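Local structure of beta-galactosidase (Trichoderma reesei, 3OGS) at residues 71-76 with 107-112; 120-125 with 333-338; 892-897 with 949-954. The protein probably catalyses the hydrolysis of terminal non-reducing beta-D-galactose residues in beta-D-galactosides. All coordinates share one frame; numbering follows the deposited sequence.

In the fold
Read from the N terminus, the three contacts come in series, with no nesting and no crossing. Contact 1 closes first, after 30 residues that hold helix 79-82 and nearly all of helix 98-107, and it joins two neighbouring parallel strands of the catalytic barrel. Contact 2 spans 207 residues and brings the loop after strand 110-116 against the one after strand 318-322. These two contacts meet where Tyr-76 CE2 lies 3.6 Å from Ala-121 CB, and both touch the bound thiogalactoside. Contact 3 closes much later, over 51 residues, at the end of a strand pair in an all-beta domain; its nearest atoms are about 19 Å from either of the others.

Contact 1. Residues 71-76 with 107-112; sequences NTVSFY and AGIYLL. With IPT (1-methylethyl 1-thio-beta-D-galactopyranoside), chain E.
Asn-71 and Tyr-110 begin a ladder of four backbone hydrogen bonds, with Tyr-110 N placed 2.8 Å from Asn-71 O in a nearly straight bond (177°). Val-73 uses both its polar backbone atoms: its N donates to Tyr-110 O at 3.0 Å and its O accepts from Leu-112 N at 2.9 Å. Phe-75 N completes the series on Leu-112 O. A water donates to Asn-71 O and to Gly-108 O, giving the first carbonyl a second donor beside the Schellman turn that ends helix 98-107.

One residue bonding to the two that flank its partner, as Val-73 does with Tyr-110 and Leu-112, is the signature of parallel strands, here 72-76 and 110-116 of the TIM barrel, joined by a beta-alpha-beta crossover. Apolar contacts follow on the face that Val-73 and Leu-111 share, which helix 58-66 covers. Val-73 CB sits 3.7 Å from Leu-111 CD2, the two side chains lying alongside, while Val-73 CG2 meets Ile-109 CG2. The Phe-75 side chain crosses that of Leu-111 at about a right angle and brings Phe-75 CE1 to 4.1 Å from Leu-111 CD1.

On the face of Thr-72 and Ser-74, Ser-74 OG, anti to its own N (chi1 173°), rests 3.7 Å from Leu-112 CD2, while its hydrogen bond goes to Glu-46 outside the two segments. At the strand end Tyr-76 OH accepts a hydrogen bond from O3 of the thiogalactoside, 2.8 Å away, and is also bonded to Asn-179.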
loop_
_atom_site.group_PDB
_atom_site.type_symbol
_atom_site.label_atom_id
_atom_site.label_comp_id
_atom_site.label_asym_id
_atom_site.label_seq_id
_atom_site.Cartn_x
_atom_site.Cartn_y
_atom_site.Cartn_z
ATOM N N ASN A 71 -13.693 6.203 -6.351
ATOM C CA ASN A 71 -13.527 7.578 -6.971
ATOM C C ASN A 71 -12.307 8.421 -6.474
ATOM O O ASN A 71 -12.027 9.568 -6.993
ATOM C CB ASN A 71 -14.844 8.371 -6.776
ATOM C CG ASN A 71 -15.387 8.239 -5.302
ATOM O OD1 ASN A 71 -14.619 8.305 -4.306
ATOM N ND2 ASN A 71 -16.700 8.179 -5.173
ATOM N N THR A 72 -11.595 7.887 -5.459
ATOM C CA THR A 72 -10.542 8.626 -4.683
ATOM C C THR A 72 -9.350 7.694 -4.361
ATOM O O THR A 72 -9.529 6.458 -4.142
ATOM C CB THR A 72 -11.174 9.249 -3.397
ATOM O OG1 THR A 72 -12.328 10.072 -3.742
ATOM C CG2 THR A 72 -10.177 10.069 -2.524
ATOM N N VAL A 73 -8.148 8.293 -4.290
ATOM C CA VAL A 73 -6.933 7.690 -3.727
ATOM C C VAL A 73 -6.347 8.632 -2.604
ATOM O O VAL A 73 -6.446 9.900 -2.738
ATOM C CB VAL A 73 -5.901 7.529 -4.887
ATOM C CG1 VAL A 73 -4.470 7.411 -4.288
ATOM C CG2 VAL A 73 -6.272 6.227 -5.688
ATOM N N SER A 74 -5.900 8.026 -1.476
ATOM C CA SER A 74 -5.269 8.752 -0.311
ATOM C C SER A 74 -3.804 8.480 -0.394
ATOM O O SER A 74 -3.448 7.319 -0.748
ATOM C CB SER A 74 -5.876 8.140 0.979
ATOM O OG SER A 74 -5.197 8.688 2.112
ATOM N N PHE A 75 -2.916 9.482 -0.095
ATOM C CA PHE A 75 -1.459 9.298 -0.240
ATOM C C PHE A 75 -0.672 10.053 0.866
ATOM O O PHE A 75 -1.045 11.210 1.213
ATOM C CB PHE A 75 -0.891 9.711 -1.676
ATOM C CG PHE A 75 -0.922 11.208 -2.000
ATOM C CD1 PHE A 75 -2.092 11.891 -2.443
ATOM C CD2 PHE A 75 0.270 11.995 -1.787
ATOM C CE1 PHE A 75 -2.052 13.304 -2.757
ATOM C CE2 PHE A 75 0.334 13.389 -2.095
ATOM C CZ PHE A 75 -0.864 14.072 -2.500
ATOM N N TYR A 76 0.409 9.425 1.362
ATOM C CA TYR A 76 1.452 10.124 2.190
ATOM C C TYR A 76 2.528 10.809 1.287
ATOM O O TYR A 76 2.769 10.330 0.131
ATOM C CB TYR A 76 2.194 9.159 3.197
ATOM C CG TYR A 76 1.357 8.739 4.442
ATOM C CD1 TYR A 76 0.664 9.718 5.248
ATOM C CD2 TYR A 76 1.325 7.413 4.849
ATOM C CE1 TYR A 76 -0.056 9.286 6.472
ATOM C CE2 TYR A 76 0.651 6.981 6.038
ATOM C CZ TYR A 76 -0.058 7.934 6.824
ATOM O OH TYR A 76 -0.726 7.467 7.973
ATOM N N ALA A 107 -7.102 9.361 -15.371
ATOM C CA ALA A 107 -7.971 8.227 -14.939
ATOM C C ALA A 107 -9.357 8.613 -14.438
ATOM O O ALA A 107 -10.195 7.712 -14.252
ATOM C CB ALA A 107 -7.271 7.446 -13.841
ATOM N N GLY A 108 -9.584 9.924 -14.213
ATOM C CA GLY A 108 -10.769 10.519 -13.526
ATOM C C GLY A 108 -10.884 10.063 -12.016
ATOM O O GLY A 108 -11.938 9.604 -11.591
ATOM N N ILE A 109 -9.815 10.279 -11.233
ATOM C CA ILE A 109 -9.730 9.975 -9.747
ATOM C C ILE A 109 -9.382 11.231 -8.972
ATOM O O ILE A 109 -8.556 12.066 -9.475
ATOM C CB ILE A 109 -8.546 8.920 -9.515
ATOM C CG1 ILE A 109 -9.004 7.521 -10.099
ATOM C CG2 ILE A 109 -8.039 8.835 -8.003
ATOM C CD1 ILE A 109 -10.161 6.771 -9.284
ATOM N N TYR A 110 -10.036 11.430 -7.821
ATOM C CA TYR A 110 -9.761 12.597 -6.890
ATOM C C TYR A 110 -8.766 12.182 -5.808
ATOM O O TYR A 110 -8.591 10.974 -5.633
ATOM C CB TYR A 110 -11.031 13.195 -6.240
ATOM C CG TYR A 110 -11.917 13.898 -7.227
ATOM C CD1 TYR A 110 -11.468 15.049 -7.898
ATOM C CD2 TYR A 110 -13.203 13.419 -7.525
ATOM C CE1 TYR A 110 -12.319 15.753 -8.815
ATOM C CE2 TYR A 110 -14.053 14.111 -8.436
ATOM C CZ TYR A 110 -13.595 15.258 -9.091
ATOM O OH TYR A 110 -14.430 15.957 -9.999
ATOM N N LEU A 111 -8.097 13.141 -5.102
ATOM C CA LEU A 111 -7.072 12.781 -4.081
ATOM C C LEU A 111 -7.239 13.398 -2.676
ATOM O O LEU A 111 -7.713 14.592 -2.525
ATOM C CB LEU A 111 -5.712 13.289 -4.621
ATOM C CG LEU A 111 -5.159 12.590 -5.913
ATOM C CD1 LEU A 111 -3.833 13.320 -6.447
ATOM C CD2 LEU A 111 -5.000 11.043 -5.799
ATOM N N LEU A 112 -6.935 12.569 -1.626
ATOM C CA LEU A 112 -6.765 13.042 -0.222
ATOM C C LEU A 112 -5.271 13.142 0.086
ATOM O O LEU A 112 -4.526 12.046 0.103
ATOM C CB LEU A 112 -7.538 12.054 0.762
ATOM C CG LEU A 112 -7.046 12.027 2.231
ATOM C CD1 LEU A 112 -7.008 13.428 2.983
ATOM C CD2 LEU A 112 -7.965 11.007 3.075
HETATM C C1 IPT E . -1.848 3.691 11.709
HETATM C C2 IPT E . -0.892 4.768 11.130
HETATM O O2 IPT E . -1.646 6.000 10.925
HETATM C C3 IPT E . -0.390 4.386 9.731
HETATM O O3 IPT E . 0.589 5.337 9.263
HETATM C C4 IPT E . 0.234 2.955 9.678
HETATM O O4 IPT E . 1.410 3.010 10.554
HETATM C C5 IPT E . -0.848 1.929 10.235
HETATM O O5 IPT E . -1.218 2.416 11.557
HETATM C C6 IPT E . -0.339 0.462 10.298
HETATM O O6 IPT E . 0.049 -0.064 9.002
HETATM S S1 IPT E . -2.054 4.038 13.463
HETATM C "C1'" IPT E . -3.275 2.740 13.705
HETATM C "C2'" IPT E . -2.891 1.481 14.517
HETATM C "C3'" IPT E . -4.540 3.324 14.278
HETATM O O HOH W 1 -13.895 10.029 -9.448
#

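Contact 2. Residues 120-125 with 333-338. With IPT (1-methylethyl 1-thio-beta-D-galactopyranoside), chain E.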
loop_
_atom_site.group_PDB
_atom_site.type_symbol
_atom_site.label_atom_id
_atom_site.label_comp_id
_atom_site.label_asym_id
_atom_site.label_seq_id
_atom_site.Cartn_x
_atom_site.Cartn_y
_atom_site.Cartn_z
ATOM N N ASN A 120 4.203 8.299 10.263
ATOM C CA ASN A 120 4.340 6.892 10.835
ATOM C C ASN A 120 4.590 5.926 9.598
ATOM O O ASN A 120 5.713 5.901 9.127
ATOM C CB ASN A 120 3.106 6.515 11.769
ATOM C CG ASN A 120 3.436 5.442 12.808
ATOM O OD1 ASN A 120 4.320 5.693 13.671
ATOM N ND2 ASN A 120 2.759 4.270 12.772
ATOM N N ALA A 121 3.566 5.219 9.058
ATOM C CA ALA A 121 3.629 4.531 7.713
ATOM C C ALA A 121 4.625 3.388 7.553
ATOM O O ALA A 121 4.810 2.877 6.415
ATOM C CB ALA A 121 3.892 5.615 6.557
ATOM N N GLU A 122 5.154 2.891 8.692
ATOM C CA GLU A 122 6.239 1.899 8.635
ATOM C C GLU A 122 7.433 2.348 7.769
ATOM O O GLU A 122 8.123 1.513 7.168
ATOM C CB GLU A 122 5.689 0.482 8.185
ATOM C CG GLU A 122 4.762 -0.245 9.327
ATOM C CD GLU A 122 3.344 0.395 9.450
ATOM O OE1 GLU A 122 2.638 0.357 8.416
ATOM O OE2 GLU A 122 2.957 0.921 10.554
ATOM N N VAL A 123 7.695 3.635 7.712
ATOM C CA VAL A 123 8.893 4.157 6.963
ATOM C C VAL A 123 9.933 4.603 8.006
ATOM O O VAL A 123 9.569 4.876 9.194
ATOM C CB VAL A 123 8.549 5.388 6.003
ATOM C CG1 VAL A 123 7.408 4.998 4.925
ATOM C CG2 VAL A 123 8.159 6.741 6.773
ATOM N N SER A 124 11.215 4.689 7.592
ATOM C CA SER A 124 12.299 5.174 8.513
ATOM C C SER A 124 11.942 6.538 9.190
ATOM O O SER A 124 11.600 7.494 8.498
ATOM C CB SER A 124 13.647 5.328 7.714
ATOM O OG SER A 124 14.706 5.650 8.632
ATOM N N GLY A 125 12.109 6.631 10.525
ATOM C CA GLY A 125 11.805 7.813 11.357
ATOM C C GLY A 125 10.340 8.203 11.460
ATOM O O GLY A 125 10.029 9.294 11.974
ATOM N N LEU A 333 14.187 2.966 2.487
ATOM C CA LEU A 333 13.263 3.959 2.962
ATOM C C LEU A 333 12.406 3.428 4.192
ATOM O O LEU A 333 11.723 4.256 4.867
ATOM C CB LEU A 333 12.377 4.494 1.769
ATOM C CG LEU A 333 11.282 3.536 1.247
ATOM C CD1 LEU A 333 9.920 3.625 1.933
ATOM C CD2 LEU A 333 11.027 3.918 -0.276
ATOM N N GLY A 334 12.408 2.110 4.435
ATOM C CA GLY A 334 11.555 1.446 5.537
ATOM C C GLY A 334 12.080 1.564 6.983
ATOM O O GLY A 334 13.280 1.881 7.190
ATOM N N HIS A 335 11.224 1.288 8.015
ATOM C CA HIS A 335 11.668 1.299 9.447
ATOM C C HIS A 335 12.150 -0.162 9.884
ATOM O O HIS A 335 11.916 -1.119 9.150
ATOM C CB HIS A 335 10.505 1.802 10.392
ATOM C CG HIS A 335 9.438 0.769 10.688
ATOM N ND1 HIS A 335 8.843 0.673 11.922
ATOM C CD2 HIS A 335 8.847 -0.180 9.900
ATOM C CE1 HIS A 335 7.919 -0.285 11.901
ATOM N NE2 HIS A 335 7.903 -0.829 10.678
ATOM N N PRO A 336 12.816 -0.316 11.053
ATOM C CA PRO A 336 13.358 -1.692 11.534
ATOM C C PRO A 336 12.234 -2.675 11.820
ATOM O O PRO A 336 12.467 -3.904 11.864
ATOM C CB PRO A 336 14.082 -1.349 12.903
ATOM C CG PRO A 336 14.437 0.162 12.667
ATOM C CD PRO A 336 13.254 0.824 11.906
ATOM N N GLY A 337 11.032 -2.155 12.067
ATOM C CA GLY A 337 9.918 -3.071 12.344
ATOM C C GLY A 337 9.260 -3.806 11.122
ATOM O O GLY A 337 8.250 -4.548 11.308
ATOM N N GLY A 338 9.737 -3.538 9.895
ATOM C CA GLY A 338 9.383 -4.271 8.630
ATOM C C GLY A 338 10.663 -4.601 7.785
ATOM O O GLY A 338 11.808 -4.263 8.232
HETATM C C1 IPT E . -1.848 3.691 11.709
HETATM C C2 IPT E . -0.892 4.768 11.130
HETATM O O2 IPT E . -1.646 6.000 10.925
HETATM C C3 IPT E . -0.390 4.386 9.731
HETATM O O3 IPT E . 0.589 5.337 9.263
HETATM C C4 IPT E . 0.234 2.955 9.678
HETATM O O4 IPT E . 1.410 3.010 10.554
HETATM C C5 IPT E . -0.848 1.929 10.235
HETATM O O5 IPT E . -1.218 2.416 11.557
HETATM C C6 IPT E . -0.339 0.462 10.298
HETATM O O6 IPT E . 0.049 -0.064 9.002
HETATM S S1 IPT E . -2.054 4.038 13.463
HETATM C "C1'" IPT E . -3.275 2.740 13.705
HETATM C "C2'" IPT E . -2.891 1.481 14.517
HETATM C "C3'" IPT E . -4.540 3.324 14.278
#
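One wall of the galactose site of this TIM-barrel enzyme forms where the loop of Glu-122, which follows strand 110-116, packs on His-335 in the loop after strand 318-322. The backbones share a single bridge between Val-123 and Gly-334. Ser-124 N reaches Leu-333 O at 2.8 Å in a fairly straight bond (169°), whereas His-335 N approaches Glu-122 O from above the carbonyl plane, at 3.2 Å.

The imidazole lies between two pieces of backbone. Over one face stands Glu-122 CA, 3.8 Å from the ring centroid in a CH-pi contact and displaced toward the rim; over the centre of the opposite face is Gly-337 N, within the type I turn from His-335 to Gly-338. With CG set between the backbone N and the carbonyl carbon (chi1 78°), the ring runs alongside the Glu-122 side chain, and NE2 comes to 3.5 Å from Glu-122 CG. Glu-122 then bends at chi2 (75°), and its carboxylate leads away from the histidine to the ligand.

There the carboxylate takes two sugar hydroxyls, one on each oxygen: O6 donates to OE1 at 2.7 Å and O4 to OE2 at 2.6 Å. Tyr-342 OH supplies OE1 with a further bond. Asn-120 ND2 donates to O4 at 2.9 Å, and Ala-121 N adds a bond to O3 and a weak one to O4. O4 is thus held as donor and acceptor at once, consistent with selection for the axial hydroxyl that distinguishes galactose from glucose.

Contact 3. Residues 892-897 with 949-954; sequences PLHLPA and DYNGDN
The Tyr-950 ring is met obliquely by aliphatic groups of segment 892-897. Leu-895 CD1 approaches its CD2-CE2 side, 4.0 Å from CD2, and Ala-897 CB packs on Tyr-950 CD2 and on Tyr-950 CB, 3.9 Å from the latter; at the other side of the ring Leu-893 CD1 makes a longer contact with Tyr-950 CD1. This packing belongs to an all-beta domain, where strands 883-894 and 953-962 are antiparallel neighbours. Tyr-950 extends from their end toward strand 900-908, which lies in another sheet, and its OH is hydrogen-bonded to Ile-902 O.

A second flat group, the Asn-954 amide, is held by both polar backbone atoms of Asp-949. Asp-949 N donates to Asn-954 OD1 at 2.7 Å, in the carbonyl plane and on a lone pair. In return Asn-954 ND2 donates to Asp-949 O along a nearly straight line (173°). These two bonds, with further ones from ND2 to Leu-891 O and from Asn-924 to OD1, hold the amide's rotation. The side chains of Leu-893 and Asn-954 cross at about a right angle, with Leu-893 CD1 3.7 Å from Asn-954 ND2.

Backbone pairing joins the segments themselves. Leu-893 N bonds to Gly-952 O at 3.2 Å, the reverse bond from Gly-952 N being weak, and Leu-895 N reaches Tyr-950 O at 2.9 Å. In segment 949-954 an Asx turn sets Asn-951 N 3.0 Å from Asp-949 OD1, above the carboxylate plane.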
loop_
_atom_site.group_PDB
_atom_site.type_symbol
_atom_site.label_atom_id
_atom_site.label_comp_id
_atom_site.label_asym_id
_atom_site.label_seq_id
_atom_site.Cartn_x
_atom_site.Cartn_y
_atom_site.Cartn_z
ATOM N N PRO A 892 21.035 -8.675 -20.527
ATOM C CA PRO A 892 20.230 -8.296 -21.701
ATOM C C PRO A 892 18.811 -8.867 -21.653
ATOM O O PRO A 892 18.654 -10.076 -21.299
ATOM C CB PRO A 892 20.930 -9.055 -22.870
ATOM C CG PRO A 892 22.242 -9.335 -22.384
ATOM C CD PRO A 892 22.046 -9.678 -20.899
ATOM N N LEU A 893 17.793 -8.036 -21.926
ATOM C CA LEU A 893 16.399 -8.548 -22.007
ATOM C C LEU A 893 15.835 -8.185 -23.367
ATOM O O LEU A 893 16.095 -7.075 -23.853
ATOM C CB LEU A 893 15.482 -7.974 -20.856
ATOM C CG LEU A 893 15.809 -8.551 -19.461
ATOM C CD1 LEU A 893 15.000 -7.780 -18.312
ATOM C CD2 LEU A 893 15.586 -10.132 -19.281
ATOM N N HIS A 894 15.028 -9.077 -23.972
ATOM C CA HIS A 894 14.375 -8.735 -25.265
ATOM C C HIS A 894 12.969 -9.390 -25.274
ATOM O O HIS A 894 12.779 -10.443 -25.873
ATOM C CB HIS A 894 15.285 -9.162 -26.466
ATOM C CG HIS A 894 16.499 -8.269 -26.611
ATOM N ND1 HIS A 894 17.745 -8.599 -26.094
ATOM C CD2 HIS A 894 16.627 -7.017 -27.119
ATOM C CE1 HIS A 894 18.592 -7.605 -26.306
ATOM N NE2 HIS A 894 17.933 -6.622 -26.905
ATOM N N LEU A 895 12.029 -8.797 -24.530
ATOM C CA LEU A 895 10.685 -9.368 -24.295
ATOM C C LEU A 895 9.614 -8.542 -25.002
ATOM O O LEU A 895 9.805 -7.356 -25.300
ATOM C CB LEU A 895 10.404 -9.440 -22.747
ATOM C CG LEU A 895 11.383 -10.334 -21.967
ATOM C CD1 LEU A 895 11.262 -10.063 -20.446
ATOM C CD2 LEU A 895 11.181 -11.823 -22.342
ATOM N N PRO A 896 8.446 -9.160 -25.299
ATOM C CA PRO A 896 7.456 -8.401 -26.071
ATOM C C PRO A 896 6.589 -7.430 -25.207
ATOM O O PRO A 896 5.329 -7.595 -25.098
ATOM C CB PRO A 896 6.625 -9.516 -26.742
ATOM C CG PRO A 896 6.710 -10.709 -25.759
ATOM C CD PRO A 896 8.041 -10.566 -25.034
ATOM N N ALA A 897 7.261 -6.423 -24.617
ATOM C CA ALA A 897 6.663 -5.466 -23.635
ATOM C C ALA A 897 5.595 -4.541 -24.246
ATOM O O ALA A 897 4.698 -4.100 -23.555
ATOM C CB ALA A 897 7.752 -4.632 -22.912
ATOM N N ASP A 949 14.894 -2.587 -18.005
ATOM C CA ASP A 949 14.685 -2.273 -19.468
ATOM C C ASP A 949 14.403 -3.589 -20.217
ATOM O O ASP A 949 15.281 -4.485 -20.278
ATOM C CB ASP A 949 15.931 -1.491 -20.039
ATOM C CG ASP A 949 15.804 -1.085 -21.573
ATOM O OD1 ASP A 949 14.894 -1.524 -22.338
ATOM O OD2 ASP A 949 16.698 -0.336 -22.089
ATOM N N TYR A 950 13.173 -3.784 -20.714
ATOM C CA TYR A 950 12.774 -5.070 -21.354
ATOM C C TYR A 950 13.257 -5.234 -22.814
ATOM O O TYR A 950 13.025 -6.278 -23.441
ATOM C CB TYR A 950 11.195 -5.256 -21.283
ATOM C CG TYR A 950 10.646 -5.784 -19.943
ATOM C CD1 TYR A 950 11.222 -5.390 -18.684
ATOM C CD2 TYR A 950 9.503 -6.566 -19.907
ATOM C CE1 TYR A 950 10.661 -5.886 -17.411
ATOM C CE2 TYR A 950 8.967 -7.111 -18.653
ATOM C CZ TYR A 950 9.579 -6.711 -17.414
ATOM O OH TYR A 950 9.054 -7.145 -16.184
ATOM N N ASN A 951 13.906 -4.205 -23.369
ATOM C CA ASN A 951 14.508 -4.315 -24.726
ATOM C C ASN A 951 15.852 -3.633 -24.803
ATOM O O ASN A 951 16.074 -2.720 -25.628
ATOM C CB ASN A 951 13.491 -3.759 -25.739
ATOM C CG ASN A 951 12.266 -4.751 -25.979
ATOM O OD1 ASN A 951 11.100 -4.592 -25.408
ATOM N ND2 ASN A 951 12.554 -5.823 -26.776
ATOM N N GLY A 952 16.793 -4.051 -23.950
ATOM C CA GLY A 952 18.127 -3.361 -23.869
ATOM C C GLY A 952 18.988 -3.990 -22.787
ATOM O O GLY A 952 18.584 -4.999 -22.201
ATOM N N ASP A 953 20.170 -3.424 -22.503
ATOM C CA ASP A 953 21.026 -3.996 -21.426
ATOM C C ASP A 953 20.666 -3.428 -20.024
ATOM O O ASP A 953 20.239 -2.289 -19.915
ATOM C CB ASP A 953 22.519 -3.770 -21.710
ATOM C CG ASP A 953 23.012 -4.397 -23.031
ATOM O OD1 ASP A 953 22.539 -5.469 -23.439
ATOM O OD2 ASP A 953 23.948 -3.806 -23.643
ATOM N N ASN A 954 20.783 -4.258 -18.997
ATOM C CA ASN A 954 20.585 -3.911 -17.567
ATOM C C ASN A 954 21.827 -4.308 -16.807
ATOM O O ASN A 954 22.582 -5.186 -17.265
ATOM C CB ASN A 954 19.392 -4.740 -16.984
ATOM C CG ASN A 954 18.089 -4.430 -17.693
ATOM O OD1 ASN A 954 17.399 -3.417 -17.383
ATOM N ND2 ASN A 954 17.748 -5.267 -18.712
#